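Local atomic coordinates of beta-N-acetylhexosaminidase (Arthrobacter aurescens, PDB entry 3RCN), a protein that probably hydrolyses terminal non-reducing N-acetyl-D-hexosamine residues from N-acetyl-beta-D-hexosaminides. Residues A77-V89 / V127-R141. Numbering follows the deposited sequence.
Sequences AEAYRLEVSDAVV and VPRVSVEDKPRFGYR
Tyr-80 to Val-84 pairs antiparallel with Val-130 to Asp-134 inside the mixed beta-sheet of the alpha/beta N-terminal domain of this family 20 enzyme, and the chain beyond runs into strand 140-146 of the catalytic barrel. In the hydrogen-bonded pairs Tyr-80/Asp-134 and Leu-82/Val-132 each backbone N-H meets the partner's carbonyl, and Val-84 N adds a bond to Val-130 O at 3.0 Å. Asp-134 CB lies over one face of the Tyr-80 ring, 3.3 Å from CZ. Tyr-80 OH, whose stronger partner is Thr-104 OG1, also makes a weak bond to Asp-134 OD2 (2.7 Å); Asp-134 OD1 accepts from Trp-483 NE1 and Trp-15 N. On the opposite face of the sheet, Arg-81 CG runs alongside Glu-133 CG, while Arg-81 NH1 is in a salt bridge with Asp-72 OD2. Where the chain enters the barrel, Arg-141 meets Glu-78 end-on with two nitrogens: NH2 to OE1 at 2.9 Å on the syn side, NH1 to OE2 at 3.1 Å from above the carboxylate plane. NH2 also donates to Phe-138 O, and NE to Lys-168 O. Asn-170 ND2 is a further donor to Glu-78 OE2. A leucine in place of Arg-141 would probably leave the Glu-78 carboxylate without its charged mate and the carbonyls of Phe-138 and Lys-168 short of a donor. Pro-136 CG packs against Glu-78 CB at 3.7 Å, and a water bonded to Gly-139 O at 2.6 Å donates weakly to Glu-78 OE1.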
ATOM      1  N   ALA A  77      -7.200   8.561 -30.617  1.00 50.62           N
ATOM      2  CA  ALA A  77      -7.751   8.536 -29.259  1.00 47.89           C
ATOM      3  C   ALA A  77      -6.713   8.481 -28.128  1.00 40.30           C
ATOM      4  O   ALA A  77      -6.923   9.086 -27.090  1.00 35.41           O
ATOM      5  CB  ALA A  77      -8.751   7.390 -29.108  1.00 45.44           C
ATOM      6  N   GLU A  78      -5.627   7.732 -28.309  1.00 39.07           N
ATOM      7  CA  GLU A  78      -4.587   7.625 -27.277  1.00 32.56           C
ATOM      8  C   GLU A  78      -3.472   8.633 -27.499  1.00 38.28           C
ATOM      9  O   GLU A  78      -2.472   8.626 -26.794  1.00 43.86           O
ATOM     10  CB  GLU A  78      -3.987   6.218 -27.210  1.00 36.56           C
ATOM     11  CG  GLU A  78      -4.841   5.175 -26.493  1.00 47.00           C
ATOM     12  CD  GLU A  78      -4.042   3.937 -26.084  1.00 53.31           C
ATOM     13  OE1 GLU A  78      -3.289   3.409 -26.934  1.00 54.34           O
ATOM     14  OE2 GLU A  78      -4.158   3.502 -24.911  1.00 53.77           O
ATOM     15  N   ALA A  79      -3.644   9.494 -28.491  1.00 38.31           N
ATOM     16  CA  ALA A  79      -2.615  10.449 -28.880  1.00 40.55           C
ATOM     17  C   ALA A  79      -2.906  11.843 -28.317  1.00 44.52           C
ATOM     18  O   ALA A  79      -4.061  12.215 -28.117  1.00 51.14           O
ATOM     19  CB  ALA A  79      -2.479  10.499 -30.413  1.00 31.41           C
ATOM     20  N   TYR A  80      -1.859  12.597 -28.015  1.00 39.97           N
ATOM     21  CA  TYR A  80      -2.046  13.952 -27.519  1.00 41.91           C
ATOM     22  C   TYR A  80      -0.961  14.896 -28.021  1.00 40.18           C
ATOM     23  O   TYR A  80       0.099  14.475 -28.478  1.00 37.30           O
ATOM     24  CB  TYR A  80      -2.049  13.969 -25.988  1.00 41.84           C
ATOM     25  CG  TYR A  80      -0.683  13.696 -25.442  1.00 37.44           C
ATOM     26  CD1 TYR A  80      -0.275  12.395 -25.179  1.00 36.64           C
ATOM     27  CD2 TYR A  80       0.219  14.727 -25.239  1.00 29.29           C
ATOM     28  CE1 TYR A  80       0.984  12.124 -24.712  1.00 31.82           C
ATOM     29  CE2 TYR A  80       1.490  14.464 -24.769  1.00 35.73           C
ATOM     30  CZ  TYR A  80       1.860  13.158 -24.500  1.00 33.08           C
ATOM     31  OH  TYR A  80       3.116  12.874 -24.035  1.00 36.83           O
ATOM     32  N   ARG A  81      -1.251  16.182 -27.916  1.00 41.06           N
ATOM     33  CA  ARG A  81      -0.278  17.222 -28.169  1.00 49.78           C
ATOM     34  C   ARG A  81      -0.204  18.067 -26.896  1.00 47.51           C
ATOM     35  O   ARG A  81      -1.234  18.347 -26.277  1.00 46.65           O
ATOM     36  CB  ARG A  81      -0.729  18.058 -29.364  1.00 57.51           C
ATOM     37  CG  ARG A  81       0.359  18.897 -29.989  1.00 69.95           C
ATOM     38  CD  ARG A  81      -0.098  19.449 -31.332  1.00 76.89           C
ATOM     39  NE  ARG A  81      -1.349  20.197 -31.210  1.00 81.36           N
ATOM     40  CZ  ARG A  81      -2.510  19.810 -31.737  1.00 80.39           C
ATOM     41  NH1 ARG A  81      -2.578  18.686 -32.441  1.00 76.09           N
ATOM     42  NH2 ARG A  81      -3.603  20.553 -31.572  1.00 75.86           N
ATOM     43  N   LEU A  82       1.001  18.450 -26.480  1.00 44.59           N
ATOM     44  CA  LEU A  82       1.150  19.259 -25.263  1.00 43.47           C
ATOM     45  C   LEU A  82       1.929  20.548 -25.505  1.00 44.86           C
ATOM     46  O   LEU A  82       3.069  20.542 -25.975  1.00 39.26           O
ATOM     47  CB  LEU A  82       1.760  18.438 -24.119  1.00 41.82           C
ATOM     48  CG  LEU A  82       2.373  19.160 -22.916  1.00 43.57           C
ATOM     49  CD1 LEU A  82       1.481  20.264 -22.411  1.00 50.21           C
ATOM     50  CD2 LEU A  82       2.644  18.167 -21.810  1.00 42.10           C
ATOM     51  N   GLU A  83       1.297  21.660 -25.167  1.00 56.14           N
ATOM     52  CA  GLU A  83       1.826  22.968 -25.514  1.00 65.13           C
ATOM     53  C   GLU A  83       1.953  23.869 -24.289  1.00 61.73           C
ATOM     54  O   GLU A  83       0.987  24.056 -23.547  1.00 57.40           O
ATOM     55  CB  GLU A  83       0.918  23.618 -26.560  1.00 79.39           C
ATOM     56  CG  GLU A  83       1.428  24.939 -27.079  1.00 92.87           C
ATOM     57  CD  GLU A  83       2.776  24.805 -27.749  1.00 99.79           C
ATOM     58  OE1 GLU A  83       3.006  23.770 -28.422  1.00 94.97           O
ATOM     59  OE2 GLU A  83       3.604  25.731 -27.589  1.00103.60           O
ATOM     60  N   VAL A  84       3.149  24.423 -24.091  1.00 61.99           N
ATOM     61  CA  VAL A  84       3.424  25.321 -22.967  1.00 55.23           C
ATOM     62  C   VAL A  84       3.754  26.757 -23.434  1.00 59.82           C
ATOM     63  O   VAL A  84       4.706  26.999 -24.173  1.00 61.14           O
ATOM     64  CB  VAL A  84       4.544  24.762 -22.082  1.00 57.38           C
ATOM     65  CG1 VAL A  84       4.409  25.284 -20.660  1.00 59.99           C
ATOM     66  CG2 VAL A  84       4.492  23.246 -22.088  1.00 55.16           C
ATOM     67  N   SER A  85       2.985  27.697 -22.903  1.00 63.94           N
ATOM     68  CA  SER A  85       2.682  29.008 -23.482  1.00 63.45           C
ATOM     69  C   SER A  85       2.352  29.898 -22.299  1.00 61.07           C
ATOM     70  O   SER A  85       2.841  29.666 -21.196  1.00 58.70           O
ATOM     71  CB  SER A  85       1.483  28.954 -24.418  1.00 69.00           C
ATOM     72  OG  SER A  85       1.828  28.361 -25.650  1.00 81.74           O
ATOM     73  N   ASP A  86       1.650  30.993 -22.559  1.00 61.03           N
ATOM     74  CA  ASP A  86       0.950  31.699 -21.483  1.00 73.82           C
ATOM     75  C   ASP A  86       0.071  30.728 -20.640  1.00 59.58           C
ATOM     76  O   ASP A  86      -0.322  31.049 -19.505  1.00 55.07           O
ATOM     77  CB  ASP A  86       0.094  32.838 -22.057  1.00 86.70           C
ATOM     78  CG  ASP A  86      -1.081  32.332 -22.900  1.00 97.99           C
ATOM     79  OD1 ASP A  86      -0.843  31.789 -24.004  1.00101.05           O
ATOM     80  OD2 ASP A  86      -2.246  32.490 -22.461  1.00 98.24           O
ATOM     81  N   ALA A  87      -0.270  29.570 -21.213  1.00 54.83           N
ATOM     82  CA  ALA A  87      -0.978  28.496 -20.494  1.00 43.48           C
ATOM     83  C   ALA A  87      -0.470  27.094 -20.858  1.00 47.16           C
ATOM     84  O   ALA A  87       0.318  26.918 -21.791  1.00 50.02           O
ATOM     85  CB  ALA A  87      -2.484  28.590 -20.721  1.00 41.82           C
ATOM     86  N   VAL A  88      -0.909  26.099 -20.096  1.00 44.09           N
ATOM     87  CA  VAL A  88      -0.620  24.705 -20.419  1.00 41.11           C
ATOM     88  C   VAL A  88      -1.773  24.107 -21.221  1.00 48.00           C
ATOM     89  O   VAL A  88      -2.869  23.929 -20.697  1.00 56.50           O
ATOM     90  CB  VAL A  88      -0.423  23.890 -19.134  1.00 40.67           C
ATOM     91  CG1 VAL A  88      -0.384  22.395 -19.430  1.00 37.27           C
ATOM     92  CG2 VAL A  88       0.844  24.349 -18.428  1.00 35.16           C
ATOM     93  N   VAL A  89      -1.530  23.794 -22.490  1.00 43.68           N
ATOM     94  CA  VAL A  89      -2.598  23.308 -23.357  1.00 42.38           C
ATOM     95  C   VAL A  89      -2.366  21.877 -23.840  1.00 45.68           C
ATOM     96  O   VAL A  89      -1.413  21.603 -24.567  1.00 52.00           O
ATOM     97  CB  VAL A  89      -2.780  24.226 -24.578  1.00 44.04           C
ATOM     98  CG1 VAL A  89      -3.825  23.650 -25.519  1.00 45.86           C
ATOM     99  CG2 VAL A  89      -3.179  25.611 -24.134  1.00 43.23           C
ATOM    100  N   VAL A 127       6.776  24.916 -15.172  1.00 50.91           N
ATOM    101  CA  VAL A 127       6.823  24.016 -16.312  1.00 59.86           C
ATOM    102  C   VAL A 127       7.661  24.645 -17.414  1.00 62.59           C
ATOM    103  O   VAL A 127       7.337  25.725 -17.899  1.00 64.22           O
ATOM    104  CB  VAL A 127       5.419  23.753 -16.876  1.00 65.36           C
ATOM    105  CG1 VAL A 127       4.886  22.428 -16.378  1.00 65.94           C
ATOM    106  CG2 VAL A 127       4.482  24.892 -16.505  1.00 72.04           C
ATOM    107  N   PRO A 128       8.753  23.979 -17.809  1.00 61.03           N
ATOM    108  CA  PRO A 128       9.537  24.490 -18.936  1.00 63.79           C
ATOM    109  C   PRO A 128       8.649  24.630 -20.169  1.00 58.77           C
ATOM    110  O   PRO A 128       7.737  23.830 -20.334  1.00 55.97           O
ATOM    111  CB  PRO A 128      10.597  23.402 -19.150  1.00 64.45           C
ATOM    112  CG  PRO A 128      10.102  22.203 -18.400  1.00 58.96           C
ATOM    113  CD  PRO A 128       9.305  22.729 -17.263  1.00 57.17           C
ATOM    114  N   ARG A 129       8.887  25.633 -21.007  1.00 57.11           N
ATOM    115  CA  ARG A 129       8.040  25.807 -22.175  1.00 62.85           C
ATOM    116  C   ARG A 129       8.474  24.842 -23.266  1.00 62.91           C
ATOM    117  O   ARG A 129       9.616  24.879 -23.717  1.00 71.43           O
ATOM    118  CB  ARG A 129       8.055  27.257 -22.664  1.00 64.99           C
ATOM    119  CG  ARG A 129       7.316  28.211 -21.733  1.00 65.50           C
ATOM    120  CD  ARG A 129       7.038  29.552 -22.391  1.00 65.60           C
ATOM    121  NE  ARG A 129       6.358  30.470 -21.481  1.00 69.50           N
ATOM    122  CZ  ARG A 129       6.977  31.177 -20.534  1.00 78.77           C
ATOM    123  NH1 ARG A 129       8.291  31.059 -20.368  1.00 79.51           N
ATOM    124  NH2 ARG A 129       6.290  31.998 -19.744  1.00 78.77           N
ATOM    125  N   VAL A 130       7.554  23.969 -23.667  1.00 52.30           N
ATOM    126  CA  VAL A 130       7.838  22.946 -24.669  1.00 51.75           C
ATOM    127  C   VAL A 130       6.642  22.689 -25.573  1.00 57.37           C
ATOM    128  O   VAL A 130       5.505  23.058 -25.261  1.00 59.52           O
ATOM    129  CB  VAL A 130       8.200  21.590 -24.028  1.00 44.84           C
ATOM    130  CG1 VAL A 130       9.398  21.721 -23.130  1.00 38.49           C
ATOM    131  CG2 VAL A 130       7.013  21.035 -23.259  1.00 40.78           C
ATOM    132  N   SER A 131       6.914  22.044 -26.699  1.00 57.68           N
ATOM    133  CA  SER A 131       5.869  21.505 -27.551  1.00 60.21           C
ATOM    134  C   SER A 131       6.125  20.014 -27.667  1.00 58.19           C
ATOM    135  O   SER A 131       7.225  19.598 -28.042  1.00 55.65           O
ATOM    136  CB  SER A 131       5.922  22.147 -28.936  1.00 69.25           C
ATOM    137  OG  SER A 131       6.218  23.529 -28.844  1.00 77.05           O
ATOM    138  N   VAL A 132       5.120  19.211 -27.331  1.00 58.17           N
ATOM    139  CA  VAL A 132       5.230  17.760 -27.456  1.00 49.07           C
ATOM    140  C   VAL A 132       4.103  17.182 -28.305  1.00 43.47           C
ATOM    141  O   VAL A 132       2.947  17.570 -28.165  1.00 48.14           O
ATOM    142  CB  VAL A 132       5.199  17.069 -26.085  1.00 42.03           C
ATOM    143  CG1 VAL A 132       5.481  15.573 -26.236  1.00 43.22           C
ATOM    144  CG2 VAL A 132       6.184  17.713 -25.142  1.00 37.04           C
ATOM    145  N   GLU A 133       4.449  16.248 -29.179  1.00 41.24           N
ATOM    146  CA  GLU A 133       3.449  15.492 -29.931  1.00 49.03           C
ATOM    147  C   GLU A 133       3.700  14.005 -29.749  1.00 48.06           C
ATOM    148  O   GLU A 133       4.812  13.523 -29.979  1.00 42.53           O
ATOM    149  CB  GLU A 133       3.471  15.873 -31.411  1.00 61.13           C
ATOM    150  CG  GLU A 133       2.857  17.234 -31.691  1.00 77.02           C
ATOM    151  CD  GLU A 133       3.082  17.703 -33.114  1.00 89.13           C
ATOM    152  OE1 GLU A 133       3.328  16.845 -33.991  1.00 94.91           O
ATOM    153  OE2 GLU A 133       3.018  18.934 -33.349  1.00 90.47           O
ATOM    154  N   ASP A 134       2.661  13.279 -29.338  1.00 47.61           N
ATOM    155  CA  ASP A 134       2.852  11.928 -28.836  1.00 39.28           C
ATOM    156  C   ASP A 134       1.712  10.966 -29.171  1.00 44.23           C
ATOM    157  O   ASP A 134       0.538  11.339 -29.127  1.00 45.81           O
ATOM    158  CB  ASP A 134       3.029  11.991 -27.319  1.00 39.37           C
ATOM    159  CG  ASP A 134       3.992  10.948 -26.804  1.00 43.55           C
ATOM    160  OD1 ASP A 134       4.453  10.114 -27.611  1.00 45.23           O
ATOM    161  OD2 ASP A 134       4.284  10.961 -25.592  1.00 37.62           O
ATOM    162  N   LYS A 135       2.074   9.729 -29.511  1.00 41.03           N
ATOM    163  CA  LYS A 135       1.129   8.632 -29.688  1.00 42.82           C
ATOM    164  C   LYS A 135       1.784   7.310 -29.276  1.00 43.29           C
ATOM    165  O   LYS A 135       3.008   7.226 -29.211  1.00 45.49           O
ATOM    166  CB  LYS A 135       0.616   8.570 -31.133  1.00 48.73           C
ATOM    167  CG  LYS A 135       1.463   7.727 -32.082  1.00 55.45           C
ATOM    168  CD  LYS A 135       2.753   8.420 -32.500  1.00 60.10           C
ATOM    169  CE  LYS A 135       2.770   8.672 -34.004  1.00 64.42           C
ATOM    170  NZ  LYS A 135       2.419   7.439 -34.789  1.00 62.22           N
ATOM    171  N   PRO A 136       0.978   6.291 -28.946  1.00 37.49           N
ATOM    172  CA  PRO A 136       1.540   4.958 -28.689  1.00 36.09           C
ATOM    173  C   PRO A 136       1.972   4.212 -29.962  1.00 38.57           C
ATOM    174  O   PRO A 136       1.275   4.271 -30.972  1.00 41.68           O
ATOM    175  CB  PRO A 136       0.382   4.215 -28.012  1.00 33.90           C
ATOM    176  CG  PRO A 136      -0.840   4.863 -28.539  1.00 33.11           C
ATOM    177  CD  PRO A 136      -0.483   6.323 -28.762  1.00 39.14           C
ATOM    178  N   ARG A 137       3.097   3.503 -29.890  1.00 38.62           N
ATOM    179  CA  ARG A 137       3.537   2.619 -30.957  1.00 40.13           C
ATOM    180  C   ARG A 137       2.649   1.390 -30.997  1.00 40.37           C
ATOM    181  O   ARG A 137       2.139   1.039 -32.049  1.00 39.50           O
ATOM    182  CB  ARG A 137       4.985   2.190 -30.751  1.00 43.08           C
ATOM    183  CG  ARG A 137       5.426   1.073 -31.676  1.00 42.82           C
ATOM    184  CD  ARG A 137       6.849   0.630 -31.361  1.00 48.53           C
ATOM    185  NE  ARG A 137       7.342  -0.322 -32.353  1.00 55.66           N
ATOM    186  CZ  ARG A 137       8.376  -1.142 -32.172  1.00 53.99           C
ATOM    187  NH1 ARG A 137       9.045  -1.142 -31.025  1.00 54.42           N
ATOM    188  NH2 ARG A 137       8.737  -1.970 -33.141  1.00 46.96           N
ATOM    189  N   PHE A 138       2.450   0.742 -29.852  1.00 36.62           N
ATOM    190  CA  PHE A 138       1.532  -0.405 -29.786  1.00 38.11           C
ATOM    191  C   PHE A 138       0.243   0.013 -29.109  1.00 40.49           C
ATOM    192  O   PHE A 138       0.245   0.882 -28.233  1.00 47.44           O
ATOM    193  CB  PHE A 138       2.131  -1.573 -29.008  1.00 39.48           C
ATOM    194  CG  PHE A 138       3.390  -2.115 -29.602  1.00 50.05           C
ATOM    195  CD1 PHE A 138       3.598  -2.084 -30.965  1.00 53.46           C
ATOM    196  CD2 PHE A 138       4.368  -2.663 -28.794  1.00 50.94           C
ATOM    197  CE1 PHE A 138       4.754  -2.590 -31.516  1.00 54.88           C
ATOM    198  CE2 PHE A 138       5.532  -3.167 -29.340  1.00 57.21           C
ATOM    199  CZ  PHE A 138       5.721  -3.130 -30.708  1.00 57.93           C
ATOM    200  N   GLY A 139      -0.862  -0.591 -29.516  1.00 31.35           N
ATOM    201  CA  GLY A 139      -2.140  -0.264 -28.917  1.00 28.65           C
ATOM    202  C   GLY A 139      -2.403  -1.080 -27.667  1.00 33.38           C
ATOM    203  O   GLY A 139      -3.233  -0.709 -26.846  1.00 31.84           O
ATOM    204  N   TYR A 140      -1.728  -2.220 -27.547  1.00 30.83           N
ATOM    205  CA  TYR A 140      -1.877  -3.059 -26.378  1.00 30.20           C
ATOM    206  C   TYR A 140      -0.520  -3.106 -25.685  1.00 35.78           C
ATOM    207  O   TYR A 140       0.413  -3.740 -26.193  1.00 34.12           O
ATOM    208  CB  TYR A 140      -2.341  -4.446 -26.839  1.00 30.73           C
ATOM    209  CG  TYR A 140      -2.477  -5.509 -25.765  1.00 31.66           C
ATOM    210  CD1 TYR A 140      -3.695  -6.152 -25.548  1.00 27.19           C
ATOM    211  CD2 TYR A 140      -1.385  -5.898 -24.994  1.00 29.55           C
ATOM    212  CE1 TYR A 140      -3.822  -7.154 -24.587  1.00 20.19           C
ATOM    213  CE2 TYR A 140      -1.506  -6.890 -24.026  1.00 32.20           C
ATOM    214  CZ  TYR A 140      -2.732  -7.511 -23.825  1.00 30.38           C
ATOM    215  OH  TYR A 140      -2.865  -8.488 -22.858  1.00 34.58           O
ATOM    216  N   ARG A 141      -0.406  -2.417 -24.545  1.00 35.67           N
ATOM    217  CA  ARG A 141       0.845  -2.387 -23.798  1.00 31.16           C
ATOM    218  C   ARG A 141       0.558  -2.925 -22.402  1.00 36.94           C
ATOM    219  O   ARG A 141       0.014  -2.228 -21.539  1.00 34.69           O
ATOM    220  CB  ARG A 141       1.334  -0.940 -23.744  1.00 23.71           C
ATOM    221  CG  ARG A 141       1.283  -0.252 -25.117  1.00 28.14           C
ATOM    222  CD  ARG A 141       1.677   1.224 -25.113  1.00 26.89           C
ATOM    223  NE  ARG A 141       0.754   2.052 -24.343  1.00 29.03           N
ATOM    224  CZ  ARG A 141      -0.483   2.380 -24.722  1.00 34.42           C
ATOM    225  NH1 ARG A 141      -1.241   3.150 -23.942  1.00 33.48           N
ATOM    226  NH2 ARG A 141      -0.970   1.945 -25.874  1.00 29.89           N
TER
HETATM  227  O   HOH W   1      -5.288   0.795 -27.542  1.00 44.03           O